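PDB 4INZ: soluble epoxide hydrolase from Bacillus megaterium, which belongs to the alpha/beta hydrolase fold family, a single chain built on a mostly parallel beta sheet flanked by helices, with further helices covering one end. Local coordinates for residues 163-168 against 215-220; 95-100 against 121-126; 56-61 against 65-70. The protein carries 1 engineered substitution. All coordinates share one frame; numbering follows the deposited sequence.

Contact 1. Residues 163-168 against 215-220; sequences KWFQKQ and SMLSYY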
# COMPACT_ATOMS: atom_id res chain seq x y z
N LYS A 163 -2.02 17.63 -0.38
CA LYS A 163 -1.55 18.98 -0.13
C LYS A 163 -1.91 19.39 1.30
O LYS A 163 -1.09 19.94 2.03
CB LYS A 163 -2.14 19.95 -1.15
CG LYS A 163 -1.74 21.41 -0.96
CD LYS A 163 -0.24 21.60 -0.96
CE LYS A 163 0.12 23.08 -1.14
NZ LYS A 163 -0.21 23.56 -2.51
N TRP A 164 -3.14 19.08 1.70
CA TRP A 164 -3.58 19.40 3.05
C TRP A 164 -2.72 18.69 4.09
O TRP A 164 -2.42 19.25 5.15
CB TRP A 164 -5.06 19.04 3.23
CG TRP A 164 -5.62 19.43 4.56
CD1 TRP A 164 -5.60 20.67 5.12
CD2 TRP A 164 -6.31 18.58 5.48
NE1 TRP A 164 -6.22 20.65 6.34
CE2 TRP A 164 -6.66 19.38 6.59
CE3 TRP A 164 -6.65 17.23 5.49
CZ2 TRP A 164 -7.34 18.86 7.69
CZ3 TRP A 164 -7.33 16.71 6.58
CH2 TRP A 164 -7.67 17.53 7.67
N PHE A 165 -2.30 17.46 3.80
CA PHE A 165 -1.47 16.70 4.73
C PHE A 165 -0.13 17.37 5.00
O PHE A 165 0.60 16.97 5.90
CB PHE A 165 -1.22 15.27 4.23
CG PHE A 165 -2.37 14.33 4.49
CD1 PHE A 165 -3.61 14.80 4.88
CD2 PHE A 165 -2.19 12.96 4.33
CE1 PHE A 165 -4.66 13.93 5.11
CE2 PHE A 165 -3.24 12.08 4.56
CZ PHE A 165 -4.48 12.56 4.95
N GLN A 166 0.21 18.39 4.21
CA GLN A 166 1.45 19.12 4.43
C GLN A 166 1.30 20.06 5.64
O GLN A 166 2.29 20.45 6.26
CB GLN A 166 1.84 19.93 3.18
CG GLN A 166 1.82 19.13 1.87
CD GLN A 166 2.84 17.99 1.84
OE1 GLN A 166 3.99 18.17 2.22
NE2 GLN A 166 2.41 16.82 1.38
N LYS A 167 0.05 20.40 5.96
CA LYS A 167 -0.23 21.38 7.02
C LYS A 167 -0.07 20.79 8.42
O LYS A 167 -0.34 19.61 8.65
CB LYS A 167 -1.63 21.96 6.86
CG LYS A 167 -1.88 22.62 5.51
CD LYS A 167 -1.33 24.04 5.47
CE LYS A 167 -2.28 25.02 6.15
NZ LYS A 167 -1.73 26.41 6.17
N GLN A 168 0.36 21.62 9.37
CA GLN A 168 0.59 21.15 10.73
C GLN A 168 -0.68 20.74 11.46
O GLN A 168 -0.64 19.93 12.38
CB GLN A 168 1.36 22.20 11.54
CG GLN A 168 2.84 22.27 11.21
CD GLN A 168 3.55 20.93 11.40
OE1 GLN A 168 3.43 20.29 12.44
NE2 GLN A 168 4.28 20.50 10.38
N SER A 215 4.73 10.03 11.92
CA SER A 215 5.43 9.17 10.97
C SER A 215 4.59 8.90 9.73
O SER A 215 5.09 8.97 8.61
CB SER A 215 5.77 7.83 11.63
OG SER A 215 6.70 8.00 12.69
N MET A 216 3.32 8.58 9.94
CA MET A 216 2.44 8.27 8.82
C MET A 216 2.36 9.46 7.86
O MET A 216 2.49 9.29 6.64
CB MET A 216 1.07 7.81 9.34
CG MET A 216 1.18 6.58 10.26
SD MET A 216 -0.17 6.29 11.43
CE MET A 216 -1.48 5.78 10.33
N LEU A 217 2.15 10.66 8.40
CA LEU A 217 2.06 11.87 7.58
C LEU A 217 3.38 12.21 6.91
O LEU A 217 3.40 12.82 5.84
CB LEU A 217 1.55 13.05 8.42
CG LEU A 217 0.12 12.88 8.93
CD1 LEU A 217 -0.27 13.95 9.95
CD2 LEU A 217 -0.86 12.88 7.75
N SER A 218 4.49 11.83 7.55
CA SER A 218 5.82 12.12 7.03
C SER A 218 6.04 11.56 5.62
O SER A 218 6.73 12.17 4.81
CB SER A 218 6.91 11.63 7.99
OG SER A 218 6.91 12.38 9.19
N TYR A 219 5.46 10.40 5.35
CA TYR A 219 5.50 9.83 4.00
C TYR A 219 5.04 10.86 2.98
O TYR A 219 5.69 11.07 1.95
CB TYR A 219 4.56 8.63 3.91
CG TYR A 219 5.04 7.35 4.53
CD1 TYR A 219 5.13 7.20 5.91
CD2 TYR A 219 5.34 6.25 3.73
CE1 TYR A 219 5.54 6.01 6.46
CE2 TYR A 219 5.76 5.06 4.27
CZ TYR A 219 5.86 4.94 5.64
OH TYR A 219 6.27 3.75 6.17
N TYR A 220 3.90 11.49 3.26
CA TYR A 220 3.28 12.44 2.33
C TYR A 220 4.11 13.71 2.17
O TYR A 220 4.07 14.37 1.13
CB TYR A 220 1.87 12.81 2.79
CG TYR A 220 0.86 11.70 2.69
CD1 TYR A 220 0.05 11.56 1.57
CD2 TYR A 220 0.70 10.78 3.73
CE1 TYR A 220 -0.88 10.54 1.47
CE2 TYR A 220 -0.23 9.76 3.64
CZ TYR A 220 -1.02 9.64 2.51
OH TYR A 220 -1.94 8.62 2.42
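Phe165 drives its ring edge into the face of Tyr220, a T-shaped pair with centroids 4.8 Å apart and planes at 80°. The atom doing the touching is Phe165 CD2, which sits over the middle of the Tyr220 ring, 3.7 Å from Tyr220 CD2, with Phe165 CE2 following toward the phenol end. The two side chains lie alongside each other and point the same way. Leu217 lays its CD2 methyl on a face of the Phe165 ring, offset toward the rim and 3.7 Å from Phe165 CD2, a CH-pi contact; the two side chains cross at about a right angle.

Next to this apolar group runs one polar link: Gln166 NE2 gives a nearly straight hydrogen bond (172°) to the backbone O of Tyr220, 3.0 Å away. The oxygen lies in the plane of the Gln166 amide, yet the donor stands well above the Tyr220 carbonyl plane. A bend at chi2 (-64°) turns the amide back toward helix 213-220, although CB of Gln166 starts off away from it. The same NE2 also bonds to Ala162 O, one turn back.

Further out, Val170 and Met174 of helix 169-193 touch Phe165, while Phe47 and Trp115 make edge-to-face pairs with Tyr220. A bound di(hydroxyethyl)ether, probably from the crystallisation liquor, has its nearest atoms about 3 Å from the Tyr220 side chain. The contact joins the type I turn Trp164-Lys167, after helix 160-164, to helix 213-220; an amide nitrogen with two acceptors and a ring edge centred on a ring face would be expected to resist sliding.

Contact 2. Residues 95-100 against 121-126; sequences DIRQVI and WTFAYR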
# COMPACT_ATOMS: atom_id res chain seq x y z
N ASP A 95 13.96 -0.89 2.77
CA ASP A 95 13.27 -1.69 3.77
C ASP A 95 12.77 -2.97 3.13
O ASP A 95 12.99 -4.06 3.65
CB ASP A 95 12.06 -0.94 4.36
CG ASP A 95 12.45 0.08 5.41
OD1 ASP A 95 13.64 0.15 5.77
OD2 ASP A 95 11.54 0.80 5.88
N ILE A 96 12.10 -2.83 1.99
CA ILE A 96 11.47 -3.97 1.35
C ILE A 96 12.52 -4.96 0.86
O ILE A 96 12.36 -6.16 1.01
CB ILE A 96 10.55 -3.54 0.18
CG1 ILE A 96 9.51 -2.53 0.68
CG2 ILE A 96 9.87 -4.75 -0.44
CD1 ILE A 96 8.70 -3.00 1.89
N ARG A 97 13.61 -4.44 0.30
CA ARG A 97 14.68 -5.31 -0.17
C ARG A 97 15.24 -6.16 0.97
O ARG A 97 15.42 -7.37 0.82
CB ARG A 97 15.80 -4.49 -0.81
CG ARG A 97 16.71 -5.31 -1.69
CD ARG A 97 17.97 -4.53 -2.05
NE ARG A 97 18.78 -4.21 -0.88
CZ ARG A 97 19.61 -5.07 -0.29
NH1 ARG A 97 19.75 -6.29 -0.77
NH2 ARG A 97 20.30 -4.69 0.78
N GLN A 98 15.50 -5.53 2.11
CA GLN A 98 16.11 -6.22 3.24
C GLN A 98 15.13 -7.17 3.93
O GLN A 98 15.53 -8.19 4.49
CB GLN A 98 16.71 -5.23 4.25
CG GLN A 98 17.89 -4.42 3.73
CD GLN A 98 18.69 -3.78 4.86
OE1 GLN A 98 18.64 -4.23 6.00
NE2 GLN A 98 19.43 -2.72 4.54
N VAL A 99 13.85 -6.84 3.91
CA VAL A 99 12.85 -7.72 4.49
C VAL A 99 12.80 -9.06 3.75
O VAL A 99 12.78 -10.13 4.36
CB VAL A 99 11.46 -7.08 4.50
CG1 VAL A 99 10.39 -8.13 4.75
CG2 VAL A 99 11.41 -5.98 5.57
N ILE A 100 12.78 -8.99 2.42
CA ILE A 100 12.75 -10.19 1.60
C ILE A 100 13.97 -11.08 1.87
O ILE A 100 13.85 -12.29 2.07
CB ILE A 100 12.65 -9.84 0.09
CG1 ILE A 100 11.32 -9.12 -0.19
CG2 ILE A 100 12.77 -11.09 -0.77
CD1 ILE A 100 11.21 -8.53 -1.58
N TRP A 121 5.34 -0.75 -6.40
CA TRP A 121 5.56 -0.55 -7.83
C TRP A 121 7.00 -0.10 -8.04
O TRP A 121 7.71 -0.63 -8.90
CB TRP A 121 4.62 0.53 -8.40
CG TRP A 121 3.21 0.09 -8.77
CD1 TRP A 121 2.05 0.44 -8.14
CD2 TRP A 121 2.82 -0.73 -9.89
NE1 TRP A 121 0.96 -0.13 -8.78
CE2 TRP A 121 1.41 -0.85 -9.85
CE3 TRP A 121 3.52 -1.39 -10.91
CZ2 TRP A 121 0.70 -1.59 -10.80
CZ3 TRP A 121 2.81 -2.13 -11.84
CH2 TRP A 121 1.41 -2.22 -11.78
N THR A 122 7.42 0.88 -7.25
CA THR A 122 8.77 1.41 -7.36
C THR A 122 9.81 0.31 -7.13
O THR A 122 10.79 0.20 -7.86
CB THR A 122 8.99 2.58 -6.38
OG1 THR A 122 8.03 3.61 -6.66
CG2 THR A 122 10.39 3.15 -6.52
N PHE A 123 9.57 -0.51 -6.11
CA PHE A 123 10.47 -1.62 -5.80
C PHE A 123 10.53 -2.63 -6.95
O PHE A 123 11.60 -3.12 -7.31
CB PHE A 123 10.04 -2.33 -4.52
CG PHE A 123 10.89 -3.52 -4.18
CD1 PHE A 123 12.12 -3.35 -3.55
CD2 PHE A 123 10.49 -4.80 -4.53
CE1 PHE A 123 12.91 -4.44 -3.25
CE2 PHE A 123 11.28 -5.89 -4.23
CZ PHE A 123 12.50 -5.72 -3.60
N ALA A 124 9.37 -2.96 -7.53
CA ALA A 124 9.32 -3.92 -8.63
C ALA A 124 10.07 -3.40 -9.85
O ALA A 124 10.74 -4.16 -10.55
CB ALA A 124 7.87 -4.25 -9.00
N TYR A 125 9.96 -2.10 -10.12
CA TYR A 125 10.65 -1.50 -11.24
C TYR A 125 12.17 -1.51 -11.04
O TYR A 125 12.93 -1.77 -11.98
CB TYR A 125 10.17 -0.06 -11.47
CG TYR A 125 9.03 0.08 -12.46
CD1 TYR A 125 9.29 0.29 -13.82
CD2 TYR A 125 7.71 0.01 -12.05
CE1 TYR A 125 8.26 0.42 -14.73
CE2 TYR A 125 6.67 0.13 -12.96
CZ TYR A 125 6.95 0.34 -14.30
OH TYR A 125 5.91 0.47 -15.20
N ARG A 126 12.60 -1.23 -9.82
CA ARG A 126 14.03 -1.13 -9.53
C ARG A 126 14.66 -2.50 -9.28
O ARG A 126 15.82 -2.73 -9.62
CB ARG A 126 14.28 -0.21 -8.34
CG ARG A 126 13.84 1.23 -8.56
CD ARG A 126 14.22 2.10 -7.37
NE ARG A 126 13.82 3.50 -7.57
CZ ARG A 126 13.90 4.44 -6.63
NH1 ARG A 126 14.36 4.14 -5.42
NH2 ARG A 126 13.51 5.68 -6.91
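The Phe123 ring lies against Ile96, Arg97 and Ile100; of residues 121-126, Phe123 is the one that meets residues 95-100. The one CH-pi contact comes from Ile96, whose CG2 methyl stands 3.9 Å from the centroid of the Phe123 ring and only 3° off its normal, squarely over the centre of the face. With CG anti to the backbone N (chi1 178°), the phenyl group of Phe123 is carried straight out from its helix to meet that methyl.

This is a helix pair of the alpha/beta hydrolase fold. The two elements are separated in sequence by strand 108-112, and their local axes pass 11.0 Å apart at a crossing angle of -71°; between these two segments the Phe123 ring bridges that distance. Val131, on strand 131-137, and Val93, earlier in helix 89-102, also touch Phe123.

The remaining van der Waals contacts gather around the far end of the ring. Ile100 arrives from the direction opposite to Phe123 and brings CD1 to 3.7 Å from Phe123 CZ. Arg97 contributes its backbone and the root of its side chain: Arg97 N is 3.6 Å from Phe123 CE1, and Arg97 CB is 3.8 Å from that same CE1. Beyond this aliphatic part the arginine chain leads away, and its guanidinium group makes a salt bridge with Glu94 on its own helix.

Contact 3. Residues 56-61 against 65-70; sequences HQIDEF and FHTVAL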
# COMPACT_ATOMS: atom_id res chain seq x y z
N HIS A 56 -7.64 -11.47 5.62
CA HIS A 56 -8.38 -12.48 4.85
C HIS A 56 -7.50 -13.19 3.83
O HIS A 56 -7.74 -14.35 3.49
CB HIS A 56 -9.59 -11.86 4.17
CG HIS A 56 -10.59 -11.27 5.12
ND1 HIS A 56 -11.32 -12.04 5.99
CD2 HIS A 56 -10.97 -9.99 5.32
CE1 HIS A 56 -12.11 -11.25 6.70
NE2 HIS A 56 -11.93 -10.00 6.31
N GLN A 57 -6.49 -12.48 3.32
CA GLN A 57 -5.54 -13.09 2.40
C GLN A 57 -4.52 -13.93 3.15
O GLN A 57 -4.08 -14.97 2.67
CB GLN A 57 -4.85 -12.04 1.53
CG GLN A 57 -5.76 -11.41 0.47
CD GLN A 57 -6.81 -10.51 1.09
OE1 GLN A 57 -6.49 -9.65 1.93
NE2 GLN A 57 -8.06 -10.69 0.70
N ILE A 58 -4.12 -13.47 4.33
CA ILE A 58 -3.25 -14.27 5.19
C ILE A 58 -3.91 -15.62 5.48
O ILE A 58 -3.28 -16.68 5.35
CB ILE A 58 -2.92 -13.53 6.50
CG1 ILE A 58 -2.02 -12.34 6.20
CG2 ILE A 58 -2.23 -14.48 7.50
CD1 ILE A 58 -1.87 -11.39 7.37
N ASP A 59 -5.19 -15.60 5.85
CA ASP A 59 -5.89 -16.84 6.16
C ASP A 59 -6.04 -17.75 4.94
O ASP A 59 -5.92 -18.98 5.04
CB ASP A 59 -7.26 -16.56 6.78
CG ASP A 59 -7.16 -15.99 8.18
OD1 ASP A 59 -6.08 -16.11 8.81
OD2 ASP A 59 -8.16 -15.41 8.66
N GLU A 60 -6.28 -17.15 3.78
CA GLU A 60 -6.57 -17.93 2.59
C GLU A 60 -5.32 -18.53 1.95
O GLU A 60 -5.33 -19.67 1.50
CB GLU A 60 -7.33 -17.08 1.55
CG GLU A 60 -7.50 -17.77 0.21
CD GLU A 60 -8.49 -18.94 0.24
OE1 GLU A 60 -9.23 -19.09 1.23
OE2 GLU A 60 -8.52 -19.71 -0.74
N PHE A 61 -4.24 -17.75 1.92
CA PHE A 61 -3.05 -18.17 1.17
C PHE A 61 -1.96 -18.81 2.01
O PHE A 61 -0.95 -19.27 1.46
CB PHE A 61 -2.52 -17.00 0.34
CG PHE A 61 -3.45 -16.59 -0.76
CD1 PHE A 61 -3.42 -17.24 -1.98
CD2 PHE A 61 -4.40 -15.60 -0.54
CE1 PHE A 61 -4.30 -16.89 -2.99
CE2 PHE A 61 -5.29 -15.25 -1.54
CZ PHE A 61 -5.24 -15.89 -2.77
N PHE A 65 1.39 -20.74 0.78
CA PHE A 65 2.45 -19.74 0.74
C PHE A 65 2.88 -19.37 2.16
O PHE A 65 2.13 -19.56 3.12
CB PHE A 65 1.96 -18.46 0.07
CG PHE A 65 1.70 -18.59 -1.41
CD1 PHE A 65 0.43 -18.93 -1.88
CD2 PHE A 65 2.71 -18.34 -2.33
CE1 PHE A 65 0.19 -19.04 -3.25
CE2 PHE A 65 2.48 -18.44 -3.70
CZ PHE A 65 1.22 -18.79 -4.16
N HIS A 66 4.09 -18.84 2.29
CA HIS A 66 4.50 -18.18 3.52
C HIS A 66 4.00 -16.74 3.41
O HIS A 66 4.62 -15.91 2.75
CB HIS A 66 6.03 -18.19 3.67
CG HIS A 66 6.51 -17.57 4.94
ND1 HIS A 66 7.84 -17.27 5.17
CD2 HIS A 66 5.85 -17.20 6.07
CE1 HIS A 66 7.97 -16.74 6.37
NE2 HIS A 66 6.78 -16.68 6.94
N THR A 67 2.87 -16.46 4.06
CA THR A 67 2.26 -15.14 3.97
C THR A 67 2.82 -14.23 5.06
O THR A 67 2.70 -14.53 6.24
CB THR A 67 0.73 -15.22 4.13
OG1 THR A 67 0.41 -15.88 5.36
CG2 THR A 67 0.11 -15.99 2.97
N VAL A 68 3.43 -13.13 4.64
CA VAL A 68 3.99 -12.15 5.57
C VAL A 68 3.39 -10.77 5.29
O VAL A 68 3.48 -10.27 4.16
CB VAL A 68 5.53 -12.08 5.45
CG1 VAL A 68 6.09 -10.92 6.24
CG2 VAL A 68 6.16 -13.39 5.93
N ALA A 69 2.77 -10.17 6.30
CA ALA A 69 2.25 -8.81 6.16
C ALA A 69 3.06 -7.87 7.04
O ALA A 69 3.07 -8.00 8.27
CB ALA A 69 0.75 -8.76 6.53
N LEU A 70 3.74 -6.93 6.40
CA LEU A 70 4.65 -6.01 7.08
C LEU A 70 3.91 -4.79 7.63
O LEU A 70 3.00 -4.27 6.99
CB LEU A 70 5.73 -5.54 6.10
CG LEU A 70 6.89 -4.68 6.60
CD1 LEU A 70 7.72 -5.45 7.62
CD2 LEU A 70 7.74 -4.27 5.41
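A beta-alpha-beta crossover, strand 40-44 through helix 55-61 to strand 66-70, is closed here, the helix lying against the strand that follows it. The short axes run almost antiparallel, at 168°, and come within 8.3 Å of each other. At the turn between them Phe65 N donates to Phe61 O, 2.8 Å away, in a bent bond of 131° that nevertheless meets the carbonyl nearly end-on. That oxygen also lies in the plane of the Phe65 ring, at its edge and 3.6 Å from Phe65 CD1.

Thr67 fills the middle of the interface with its two branches doing different work. Its CG2 methyl presses on the end of the helix, 3.6 Å from Phe61 C and 3.9 Å from Phe61 CB. OG1, placed between the backbone N and carbonyl carbon (chi1 56°), packs 3.7 Å from Ile58 CG2. Two residues further along the strand, Ile58 CD1 meets Ala69 CB at 3.8 Å.

Around these atoms, Ile33 and Lys35 of strand 28-36 touch Ile58, while Trp299 of helix 291-303 meets the Phe61 ring. The buried threonine hydroxyl has its hydrogen bond with Lys35 O of the neighbouring strand; what holds helix to strand is mainly apolar contact, with the Phe65 N to Phe61 O bond spanning the turn, where Ser62 OG also bonds to Ile58 O.

How the contacts relate
Going from the N terminus, contact 3 comes first and closes the tightest loop, with three residues between segments 56-61 and 65-70. Contact 2 follows, joining 95-100 to 121-126 across 20 residues that include strand 108-112. Contact 1 is last and spans 46 residues, 40 of them helical. The three are in series, none nested or crossed. Contacts 2 and 3 touch: Leu70 CD2 lies 3.9 Å from Ile96 CD1 and 4.0 Å from Val99 CG2, so strand 66-70 meets the next helix. Contact 1 lies on the opposite side of the chain's centre from contact 3, their centres about 30 Å apart, and ties together parts of the helical region between strands 131-137 and 248-253.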